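Local atomic coordinates of aq_2013 protein (Aquifex aeolicus, PDB entry 2P6C), a protein that is of unknown function, belongs to the uncharacterised UPF0047 (YjbQ) family and assembles from three protein chains. Residues E57-H60 against E61-W64. Sequence-based numbering, arbitrary orientation.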
ATOM      1  N   GLU A  57     -14.762  14.149 -11.311  1.00 13.35           N
ATOM      2  CA  GLU A  57     -15.988  13.367 -11.557  1.00 13.45           C
ATOM      3  C   GLU A  57     -15.775  12.161 -12.496  1.00 13.13           C
ATOM      4  O   GLU A  57     -16.172  11.039 -12.210  1.00 12.05           O
ATOM      5  CB  GLU A  57     -17.048  14.301 -12.145  1.00 16.39           C
ATOM      6  CG  GLU A  57     -18.026  13.571 -13.070  1.00 21.45           C
ATOM      7  CD  GLU A  57     -18.879  14.583 -13.802  1.00 25.13           C
ATOM      8  OE1 GLU A  57     -18.355  15.276 -14.662  1.00 28.49           O
ATOM      9  OE2 GLU A  57     -20.063  14.684 -13.487  1.00 27.90           O
ATOM     10  N   GLY A  58     -15.247  12.523 -13.657  1.00 12.31           N
ATOM     11  CA  GLY A  58     -15.046  11.531 -14.691  1.00 12.26           C
ATOM     12  C   GLY A  58     -14.118  10.444 -14.177  1.00 12.89           C
ATOM     13  O   GLY A  58     -14.323   9.258 -14.451  1.00 13.40           O
ATOM     14  N   LEU A  59     -13.097  10.839 -13.417  1.00 11.62           N
ATOM     15  CA  LEU A  59     -12.146   9.866 -12.916  1.00 11.60           C
ATOM     16  C   LEU A  59     -12.816   8.972 -11.880  1.00 10.86           C
ATOM     17  O   LEU A  59     -12.515   7.792 -11.752  1.00 10.01           O
ATOM     18  CB  LEU A  59     -10.972  10.624 -12.285  1.00 11.60           C
ATOM     19  CG  LEU A  59      -9.764  10.752 -13.224  1.00 14.15           C
ATOM     20  CD1 LEU A  59      -8.562  11.406 -12.542  1.00 12.93           C
ATOM     21  CD2 LEU A  59      -9.276   9.400 -13.746  1.00 12.72           C
ATOM     22  N   HIS A  60     -13.737   9.543 -11.121  1.00 10.13           N
ATOM     23  CA  HIS A  60     -14.440   8.741 -10.143  1.00 10.15           C
ATOM     24  C   HIS A  60     -15.237   7.690 -10.879  1.00 10.98           C
ATOM     25  O   HIS A  60     -15.313   6.543 -10.446  1.00  9.93           O
ATOM     26  CB  HIS A  60     -15.358   9.608  -9.302  1.00 11.35           C
ATOM     27  CG  HIS A  60     -14.626  10.579  -8.430  1.00 12.77           C
ATOM     28  ND1 HIS A  60     -15.273  11.498  -7.637  1.00 13.62           N
ATOM     29  CD2 HIS A  60     -13.300  10.777  -8.234  1.00 13.28           C
ATOM     30  CE1 HIS A  60     -14.379  12.223  -6.990  1.00 12.46           C
ATOM     31  NE2 HIS A  60     -13.174  11.807  -7.336  1.00 13.57           N
ATOM     32  N   GLU A  61     -15.834   8.076 -11.999  1.00 11.27           N
ATOM     33  CA  GLU A  61     -16.602   7.086 -12.732  1.00 12.13           C
ATOM     34  C   GLU A  61     -15.674   6.046 -13.342  1.00 11.56           C
ATOM     35  O   GLU A  61     -15.941   4.851 -13.326  1.00 12.31           O
ATOM     36  CB  GLU A  61     -17.394   7.792 -13.837  1.00 15.30           C
ATOM     37  CG  GLU A  61     -17.995   6.802 -14.844  1.00 21.45           C
ATOM     38  CD  GLU A  61     -19.241   7.395 -15.471  1.00 24.80           C
ATOM     39  OE1 GLU A  61     -19.475   8.588 -15.294  1.00 25.04           O
ATOM     40  OE2 GLU A  61     -19.965   6.666 -16.140  1.00 26.85           O
ATOM     41  N   ASP A  62     -14.529   6.471 -13.869  1.00 10.43           N
ATOM     42  CA  ASP A  62     -13.582   5.521 -14.452  1.00 11.20           C
ATOM     43  C   ASP A  62     -13.137   4.470 -13.428  1.00  9.75           C
ATOM     44  O   ASP A  62     -12.942   3.308 -13.741  1.00  9.47           O
ATOM     45  CB  ASP A  62     -12.346   6.259 -15.000  1.00 11.19           C
ATOM     46  CG  ASP A  62     -12.692   7.159 -16.188  1.00 13.42           C
ATOM     47  OD1 ASP A  62     -13.511   6.750 -17.018  1.00 12.70           O
ATOM     48  OD2 ASP A  62     -12.108   8.238 -16.288  1.00 12.48           O
ATOM     49  N   ILE A  63     -12.937   4.892 -12.168  1.00 11.53           N
ATOM     50  CA  ILE A  63     -12.396   3.913 -11.179  1.00 13.66           C
ATOM     51  C   ILE A  63     -13.493   2.860 -10.860  1.00 12.69           C
ATOM     52  O   ILE A  63     -13.219   1.687 -10.646  1.00 14.59           O
ATOM     53  CB  ILE A  63     -11.710   4.562  -9.924  1.00 14.96           C
ATOM     54  CG1 ILE A  63     -12.609   5.581  -9.205  1.00 17.43           C
ATOM     55  CG2 ILE A  63     -10.408   5.331 -10.321  1.00 13.84           C
ATOM     56  CD1 ILE A  63     -12.394   5.639  -7.691  1.00 22.42           C
ATOM     57  N   TRP A  64     -14.747   3.291 -10.752  1.00 13.38           N
ATOM     58  CA  TRP A  64     -15.744   2.268 -10.509  1.00 12.59           C
ATOM     59  C   TRP A  64     -15.814   1.281 -11.677  1.00 11.91           C
ATOM     60  O   TRP A  64     -15.880   0.073 -11.477  1.00 11.71           O
ATOM     61  CB  TRP A  64     -17.095   2.928 -10.286  1.00 12.48           C
ATOM     62  CG  TRP A  64     -17.124   3.588  -8.959  1.00 12.93           C
ATOM     63  CD1 TRP A  64     -17.158   4.968  -8.714  1.00 13.20           C
ATOM     64  CD2 TRP A  64     -17.098   2.942  -7.663  1.00 12.45           C
ATOM     65  NE1 TRP A  64     -17.157   5.265  -7.390  1.00 13.63           N
ATOM     66  CE2 TRP A  64     -17.114   3.982  -6.689  1.00 13.72           C
ATOM     67  CE3 TRP A  64     -17.054   1.631  -7.249  1.00 12.04           C
ATOM     68  CZ2 TRP A  64     -17.096   3.679  -5.342  1.00 14.46           C
ATOM     69  CZ3 TRP A  64     -17.035   1.330  -5.897  1.00 12.85           C
ATOM     70  CH2 TRP A  64     -17.052   2.363  -4.939  1.00 14.67           C
TER
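Asp-62 N bonds to Gly-58 O at 2.9 Å, one of the i to i+4 backbone bonds that wind the first turns of an alpha-helix. Glu-61 N to Glu-57 O and Ile-63 N to Leu-59 O repeat it, each at 3.0 Å, while Trp-64 N reaches His-60 O only weakly.

Side chains crowd the same carbonyls. With CG anti to its own carbonyl carbon (chi1 -66°), the Asp-62 carboxylate lies against the preceding turn, OD2 coming 3.1 Å from Gly-58 O. Two acceptors offer each other no bond; instead Lys-78 N of the second subunit donates to OD1 and its His-79 N to OD2. Replaced by alanine, Asp-62 would lose both oxygens, and those N-H groups would probably be left without these acceptors. Gly-58 is buried and has no side chain to crowd the carboxylate.

Two carbons approach His-60 O: Ile-63 CG1 (chi1 53°) at 3.1 Å and Trp-64 CD1 at 3.0 Å, the indole meeting it obliquely.

Glu-57 OE1 forms a salt bridge with Arg-81 NH1 of the second subunit. Helix 57-70 thus lies between that subunit and strand 17-20, where His-60, Ile-63 and Trp-64 all touch Leu-18; His-60, its NE2 hydrogen-bonded to Asp-54 O, also meets the Phe-118 ring of strand 116-121, planes at about 80°.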